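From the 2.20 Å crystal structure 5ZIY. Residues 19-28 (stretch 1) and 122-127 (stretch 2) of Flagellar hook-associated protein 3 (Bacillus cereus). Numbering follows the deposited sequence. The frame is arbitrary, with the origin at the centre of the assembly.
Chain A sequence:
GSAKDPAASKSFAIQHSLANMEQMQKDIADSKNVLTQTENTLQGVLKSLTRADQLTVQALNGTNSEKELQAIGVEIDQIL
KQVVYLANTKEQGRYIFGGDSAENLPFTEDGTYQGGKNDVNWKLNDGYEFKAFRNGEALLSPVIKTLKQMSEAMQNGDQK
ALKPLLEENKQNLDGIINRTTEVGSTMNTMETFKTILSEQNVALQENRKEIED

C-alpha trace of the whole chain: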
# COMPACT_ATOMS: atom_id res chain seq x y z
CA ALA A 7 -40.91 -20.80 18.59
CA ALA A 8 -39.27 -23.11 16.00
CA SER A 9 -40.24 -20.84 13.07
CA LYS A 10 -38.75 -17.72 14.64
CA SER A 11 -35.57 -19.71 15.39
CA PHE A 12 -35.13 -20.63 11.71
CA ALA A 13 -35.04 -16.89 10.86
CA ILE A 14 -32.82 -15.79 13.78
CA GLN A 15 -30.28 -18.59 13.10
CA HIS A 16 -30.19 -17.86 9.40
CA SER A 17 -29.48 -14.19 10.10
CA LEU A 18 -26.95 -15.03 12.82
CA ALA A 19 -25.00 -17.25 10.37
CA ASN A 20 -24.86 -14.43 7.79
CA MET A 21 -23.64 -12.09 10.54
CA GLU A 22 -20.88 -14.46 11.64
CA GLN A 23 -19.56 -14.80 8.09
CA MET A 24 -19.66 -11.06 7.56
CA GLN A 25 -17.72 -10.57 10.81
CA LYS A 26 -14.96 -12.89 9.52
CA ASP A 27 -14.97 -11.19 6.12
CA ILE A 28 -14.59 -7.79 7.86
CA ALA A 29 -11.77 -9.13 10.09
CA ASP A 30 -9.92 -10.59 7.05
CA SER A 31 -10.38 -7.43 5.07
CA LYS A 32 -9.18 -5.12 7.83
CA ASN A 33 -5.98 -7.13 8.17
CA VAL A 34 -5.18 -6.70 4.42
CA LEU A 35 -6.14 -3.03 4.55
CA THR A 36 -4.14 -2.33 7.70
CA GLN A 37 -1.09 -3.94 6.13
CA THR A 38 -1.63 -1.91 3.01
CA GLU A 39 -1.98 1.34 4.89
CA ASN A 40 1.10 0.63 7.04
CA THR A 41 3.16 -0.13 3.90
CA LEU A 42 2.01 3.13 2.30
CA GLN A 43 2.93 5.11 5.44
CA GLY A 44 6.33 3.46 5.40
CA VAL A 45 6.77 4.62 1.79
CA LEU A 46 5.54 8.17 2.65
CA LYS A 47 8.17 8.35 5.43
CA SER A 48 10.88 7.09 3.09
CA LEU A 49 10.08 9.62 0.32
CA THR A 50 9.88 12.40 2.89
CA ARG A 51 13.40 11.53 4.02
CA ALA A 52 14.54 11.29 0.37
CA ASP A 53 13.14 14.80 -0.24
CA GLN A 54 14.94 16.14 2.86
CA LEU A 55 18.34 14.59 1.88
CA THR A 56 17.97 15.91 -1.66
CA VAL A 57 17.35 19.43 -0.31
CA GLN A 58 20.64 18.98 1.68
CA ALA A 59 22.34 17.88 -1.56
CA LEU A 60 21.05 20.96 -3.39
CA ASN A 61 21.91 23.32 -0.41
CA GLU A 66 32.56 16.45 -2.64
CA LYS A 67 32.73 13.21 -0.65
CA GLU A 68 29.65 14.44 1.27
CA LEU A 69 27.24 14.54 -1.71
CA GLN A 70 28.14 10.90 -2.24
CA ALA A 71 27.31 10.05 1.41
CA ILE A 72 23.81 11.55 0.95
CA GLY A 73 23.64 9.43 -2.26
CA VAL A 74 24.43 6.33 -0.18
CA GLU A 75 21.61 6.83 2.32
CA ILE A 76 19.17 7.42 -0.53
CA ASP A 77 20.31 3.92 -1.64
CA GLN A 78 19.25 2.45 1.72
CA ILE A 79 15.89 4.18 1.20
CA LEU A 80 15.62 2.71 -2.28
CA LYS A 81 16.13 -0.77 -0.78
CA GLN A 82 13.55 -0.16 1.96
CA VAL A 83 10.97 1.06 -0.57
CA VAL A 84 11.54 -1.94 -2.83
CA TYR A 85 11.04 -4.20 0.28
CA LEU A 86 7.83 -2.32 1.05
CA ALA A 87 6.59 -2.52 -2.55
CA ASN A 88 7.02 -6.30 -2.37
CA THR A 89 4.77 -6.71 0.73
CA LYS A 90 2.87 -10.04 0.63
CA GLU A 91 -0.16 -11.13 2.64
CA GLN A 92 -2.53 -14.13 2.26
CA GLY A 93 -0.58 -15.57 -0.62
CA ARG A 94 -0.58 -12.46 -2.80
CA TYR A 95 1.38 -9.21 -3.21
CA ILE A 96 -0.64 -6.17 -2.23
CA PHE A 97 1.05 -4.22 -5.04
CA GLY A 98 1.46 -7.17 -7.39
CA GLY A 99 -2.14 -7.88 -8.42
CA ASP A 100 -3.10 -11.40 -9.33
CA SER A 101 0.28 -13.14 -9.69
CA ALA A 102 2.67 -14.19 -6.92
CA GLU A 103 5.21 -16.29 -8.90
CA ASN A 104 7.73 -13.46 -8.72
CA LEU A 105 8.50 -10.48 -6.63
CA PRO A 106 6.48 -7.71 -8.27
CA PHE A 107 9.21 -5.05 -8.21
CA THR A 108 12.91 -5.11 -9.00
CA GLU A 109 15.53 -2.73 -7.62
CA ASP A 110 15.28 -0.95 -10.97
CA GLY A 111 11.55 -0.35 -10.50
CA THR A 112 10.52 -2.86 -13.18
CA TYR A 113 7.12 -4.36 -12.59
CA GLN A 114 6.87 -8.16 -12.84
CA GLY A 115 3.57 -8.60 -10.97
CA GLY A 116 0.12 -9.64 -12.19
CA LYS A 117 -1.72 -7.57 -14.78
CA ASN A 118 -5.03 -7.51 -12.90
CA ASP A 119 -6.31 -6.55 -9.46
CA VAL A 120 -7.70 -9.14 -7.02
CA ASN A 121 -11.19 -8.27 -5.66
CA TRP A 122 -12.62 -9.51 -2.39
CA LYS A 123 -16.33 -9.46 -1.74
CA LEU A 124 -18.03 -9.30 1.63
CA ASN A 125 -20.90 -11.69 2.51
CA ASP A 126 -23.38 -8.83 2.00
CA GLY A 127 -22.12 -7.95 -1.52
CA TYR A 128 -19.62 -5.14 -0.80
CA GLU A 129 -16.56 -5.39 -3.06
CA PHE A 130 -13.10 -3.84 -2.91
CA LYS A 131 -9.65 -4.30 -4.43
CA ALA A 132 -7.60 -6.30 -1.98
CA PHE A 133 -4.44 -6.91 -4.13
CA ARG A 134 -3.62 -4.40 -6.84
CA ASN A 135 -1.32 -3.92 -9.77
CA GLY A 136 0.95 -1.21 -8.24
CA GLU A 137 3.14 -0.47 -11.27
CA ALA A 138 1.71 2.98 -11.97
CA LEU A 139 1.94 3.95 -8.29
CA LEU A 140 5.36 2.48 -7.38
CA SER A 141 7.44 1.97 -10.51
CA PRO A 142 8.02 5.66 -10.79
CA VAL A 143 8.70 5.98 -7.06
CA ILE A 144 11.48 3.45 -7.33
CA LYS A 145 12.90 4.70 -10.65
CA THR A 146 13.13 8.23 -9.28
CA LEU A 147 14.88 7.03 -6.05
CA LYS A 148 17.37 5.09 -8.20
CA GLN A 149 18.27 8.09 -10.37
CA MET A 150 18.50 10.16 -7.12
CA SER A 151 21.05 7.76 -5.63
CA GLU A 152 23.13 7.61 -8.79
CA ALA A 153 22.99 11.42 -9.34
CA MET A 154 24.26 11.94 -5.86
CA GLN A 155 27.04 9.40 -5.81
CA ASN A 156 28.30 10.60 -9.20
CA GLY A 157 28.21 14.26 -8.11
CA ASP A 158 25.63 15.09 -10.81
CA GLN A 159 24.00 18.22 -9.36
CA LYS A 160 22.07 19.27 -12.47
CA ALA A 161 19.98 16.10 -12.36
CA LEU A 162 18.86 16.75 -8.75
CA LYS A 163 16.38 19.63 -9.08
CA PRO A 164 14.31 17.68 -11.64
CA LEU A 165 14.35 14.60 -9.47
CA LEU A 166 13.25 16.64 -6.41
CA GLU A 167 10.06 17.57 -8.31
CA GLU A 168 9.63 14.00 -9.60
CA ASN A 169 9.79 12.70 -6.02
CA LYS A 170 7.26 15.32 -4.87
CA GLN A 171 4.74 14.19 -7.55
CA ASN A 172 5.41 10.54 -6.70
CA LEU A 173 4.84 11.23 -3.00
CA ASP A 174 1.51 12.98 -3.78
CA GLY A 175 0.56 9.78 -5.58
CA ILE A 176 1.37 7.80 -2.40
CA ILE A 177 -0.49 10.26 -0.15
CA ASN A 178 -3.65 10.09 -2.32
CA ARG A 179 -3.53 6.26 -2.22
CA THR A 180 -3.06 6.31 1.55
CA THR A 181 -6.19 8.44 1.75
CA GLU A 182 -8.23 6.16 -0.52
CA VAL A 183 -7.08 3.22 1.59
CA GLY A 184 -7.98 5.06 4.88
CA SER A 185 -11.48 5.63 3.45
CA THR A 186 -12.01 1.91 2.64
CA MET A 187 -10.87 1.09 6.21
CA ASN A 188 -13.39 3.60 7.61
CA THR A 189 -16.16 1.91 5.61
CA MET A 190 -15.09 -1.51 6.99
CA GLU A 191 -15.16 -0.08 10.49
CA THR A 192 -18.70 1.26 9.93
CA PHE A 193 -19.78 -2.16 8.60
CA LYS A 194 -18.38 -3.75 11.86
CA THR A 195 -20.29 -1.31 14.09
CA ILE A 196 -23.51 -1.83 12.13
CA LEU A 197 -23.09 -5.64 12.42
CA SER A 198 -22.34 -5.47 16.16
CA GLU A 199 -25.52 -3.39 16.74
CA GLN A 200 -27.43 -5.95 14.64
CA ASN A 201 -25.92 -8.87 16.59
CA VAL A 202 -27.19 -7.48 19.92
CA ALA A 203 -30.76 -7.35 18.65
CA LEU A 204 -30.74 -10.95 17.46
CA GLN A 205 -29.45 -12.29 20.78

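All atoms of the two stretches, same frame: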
# COMPACT_ATOMS: atom_id res chain seq x y z
N ALA A 19 -26.08 -16.66 11.18
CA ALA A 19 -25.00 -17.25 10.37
C ALA A 19 -24.45 -16.28 9.30
O ALA A 19 -23.24 -16.30 8.94
CB ALA A 19 -25.47 -18.54 9.72
N ASN A 20 -25.33 -15.47 8.72
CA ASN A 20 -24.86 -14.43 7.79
C ASN A 20 -23.97 -13.42 8.53
O ASN A 20 -22.94 -13.01 8.01
CB ASN A 20 -26.03 -13.73 7.13
CG ASN A 20 -26.57 -14.52 5.93
OD1 ASN A 20 -27.78 -14.53 5.66
ND2 ASN A 20 -25.66 -15.13 5.16
N MET A 21 -24.37 -13.06 9.75
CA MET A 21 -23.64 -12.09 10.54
C MET A 21 -22.27 -12.58 10.95
O MET A 21 -21.31 -11.83 10.88
CB MET A 21 -24.41 -11.73 11.80
CG MET A 21 -25.69 -11.03 11.45
SD MET A 21 -26.42 -10.22 12.84
CE MET A 21 -27.78 -9.39 11.99
N GLU A 22 -22.18 -13.83 11.37
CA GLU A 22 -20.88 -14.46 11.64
C GLU A 22 -19.93 -14.42 10.43
O GLU A 22 -18.74 -14.11 10.58
CB GLU A 22 -21.06 -15.93 12.04
N GLN A 23 -20.44 -14.73 9.25
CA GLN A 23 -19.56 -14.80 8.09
C GLN A 23 -19.09 -13.40 7.77
O GLN A 23 -17.94 -13.18 7.47
CB GLN A 23 -20.28 -15.40 6.88
CG GLN A 23 -19.37 -15.49 5.64
CD GLN A 23 -18.12 -16.29 5.94
OE1 GLN A 23 -18.21 -17.45 6.40
NE2 GLN A 23 -16.95 -15.68 5.72
N MET A 24 -20.00 -12.45 7.81
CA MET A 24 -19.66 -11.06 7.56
C MET A 24 -18.60 -10.53 8.53
O MET A 24 -17.71 -9.81 8.13
CB MET A 24 -20.91 -10.21 7.66
CG MET A 24 -20.67 -8.76 7.33
SD MET A 24 -20.44 -8.47 5.61
CE MET A 24 -20.69 -6.66 5.55
N GLN A 25 -18.69 -10.92 9.81
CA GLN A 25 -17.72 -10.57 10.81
C GLN A 25 -16.31 -11.10 10.47
O GLN A 25 -15.32 -10.42 10.73
CB GLN A 25 -18.14 -11.14 12.20
N LYS A 26 -16.25 -12.33 9.95
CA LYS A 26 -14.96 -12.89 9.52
C LYS A 26 -14.45 -12.16 8.29
O LYS A 26 -13.28 -11.83 8.20
CB LYS A 26 -15.09 -14.38 9.24
CG LYS A 26 -15.17 -15.16 10.52
CD LYS A 26 -16.04 -16.40 10.42
CE LYS A 26 -15.35 -17.58 9.77
NZ LYS A 26 -15.96 -18.88 10.33
N ASP A 27 -15.34 -11.88 7.35
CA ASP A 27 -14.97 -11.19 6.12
C ASP A 27 -14.42 -9.79 6.48
O ASP A 27 -13.41 -9.35 5.93
CB ASP A 27 -16.19 -11.06 5.24
CG ASP A 27 -16.59 -12.36 4.55
OD1 ASP A 27 -15.85 -13.40 4.69
OD2 ASP A 27 -17.64 -12.32 3.82
N ILE A 28 -15.08 -9.11 7.43
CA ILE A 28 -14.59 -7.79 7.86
C ILE A 28 -13.22 -7.95 8.54
O ILE A 28 -12.29 -7.23 8.18
CB ILE A 28 -15.60 -7.04 8.78
CG1 ILE A 28 -16.81 -6.62 7.95
CG2 ILE A 28 -14.96 -5.81 9.43
CD1 ILE A 28 -17.94 -6.04 8.79
N TRP A 122 -12.01 -8.73 -3.48
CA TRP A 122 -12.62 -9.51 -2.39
C TRP A 122 -14.05 -8.93 -2.21
O TRP A 122 -14.32 -7.71 -2.48
CB TRP A 122 -11.86 -9.28 -1.08
CG TRP A 122 -10.70 -10.09 -0.89
CD1 TRP A 122 -10.03 -10.81 -1.83
CD2 TRP A 122 -10.03 -10.31 0.35
NE1 TRP A 122 -8.98 -11.45 -1.25
CE2 TRP A 122 -8.97 -11.19 0.09
CE3 TRP A 122 -10.25 -9.89 1.65
CZ2 TRP A 122 -8.09 -11.61 1.06
CZ3 TRP A 122 -9.40 -10.31 2.62
CH2 TRP A 122 -8.32 -11.17 2.33
N LYS A 123 -14.94 -9.81 -1.79
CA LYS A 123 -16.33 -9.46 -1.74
C LYS A 123 -16.91 -9.91 -0.42
O LYS A 123 -16.86 -11.06 -0.08
CB LYS A 123 -17.01 -10.12 -2.91
CG LYS A 123 -18.46 -9.96 -2.93
CD LYS A 123 -19.00 -10.55 -4.20
CE LYS A 123 -20.46 -10.88 -4.04
NZ LYS A 123 -21.17 -10.73 -5.32
N LEU A 124 -17.41 -8.98 0.35
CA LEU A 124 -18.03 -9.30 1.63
C LEU A 124 -19.28 -10.16 1.44
O LEU A 124 -19.86 -10.18 0.35
CB LEU A 124 -18.43 -8.00 2.35
CG LEU A 124 -17.43 -7.35 3.28
CD1 LEU A 124 -16.02 -7.54 2.79
CD2 LEU A 124 -17.82 -5.85 3.56
N ASN A 125 -19.70 -10.83 2.52
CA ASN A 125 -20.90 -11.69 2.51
C ASN A 125 -22.16 -10.96 2.06
O ASN A 125 -23.03 -11.58 1.49
CB ASN A 125 -21.18 -12.26 3.91
CG ASN A 125 -22.13 -13.48 3.87
OD1 ASN A 125 -23.13 -13.56 4.61
ND2 ASN A 125 -21.80 -14.43 3.04
N ASP A 126 -22.25 -9.67 2.38
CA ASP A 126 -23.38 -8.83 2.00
C ASP A 126 -23.23 -8.15 0.62
O ASP A 126 -24.00 -7.23 0.31
CB ASP A 126 -23.63 -7.73 3.07
CG ASP A 126 -22.65 -6.55 2.96
OD1 ASP A 126 -21.65 -6.67 2.25
OD2 ASP A 126 -22.86 -5.49 3.60
N GLY A 127 -22.25 -8.53 -0.18
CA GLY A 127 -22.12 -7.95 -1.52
C GLY A 127 -21.08 -6.85 -1.73
O GLY A 127 -20.72 -6.58 -2.88

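A turn that lies against a helix can offer it both backbone and side-chain groups. The contact between residues 19-28 and 122-127 of this flagellar hook-associated protein is a compact example, burying 371 Å² in all between segments almost a hundred residues apart in sequence. The first stretch is helical throughout, its backbone held by successive i to i+4 hydrogen bonds. The second leaves a strand after Lys123 and enters a type I beta turn from Leu124 to Gly127, closed by the bond from Gly127 N to Leu124 O at 3.0 Å. Gly127 itself has a positive phi, and a CB there would be jammed against the preceding carbonyl oxygen.

Asn125, the residue most covered, is the centre of the contact. Its CA lies 5.2 Å from the CA of Met24, and its CA-to-CB bond points toward the helix. Backbone and side chain are both engaged. Asn125 N donates to Asp27 OD2 at 2.9 Å, and Asn125 OD1 accepts from Asn20 ND2 at 3.0 Å. Both bonds are weak, with angles at hydrogen of 118° and 126°, so short distances here do not mean good alignment. Their helical partners are seven residues apart, about two turns, and therefore lie on a similar side of the helix; Asn125 reaches both. The amide nitrogen of the same side chain, Asn125 ND2, rests 3.7 Å from Gln23 CG, against the aliphatic part of that glutamine.

Met24 packs beside these hydrogen bonds. Its CA-to-CB bond runs sideways, but the t, p, t side chain brings its end nearer to the turn. There Met24 CE meets Leu124 CD2 at 3.6 Å, an apolar contact between two buried residues, while Met24 SD lies 4.2 Å from Asn125 CB. The same methyl also comes close to a charged group, with Met24 CE 3.1 Å from Asp126 OD2, so one methyl touches both an apolar group and a carboxylate oxygen. Leu124 in turn touches two helical residues, for its other methyl, Leu124 CD1, lies 4.3 Å from Asp27 CB.

Asp27 shows how a carboxylate can serve two segments. Its CA-to-CB bond points toward the other stretch, and OD2 accepts the bond from Asn125 N, while Asp27 OD1 accepts a hydrogen bond from Gln23 NE2 at 2.7 Å, one helical turn earlier. With an angle of 145°, this bond within the helix is better aligned than either that crosses the contact.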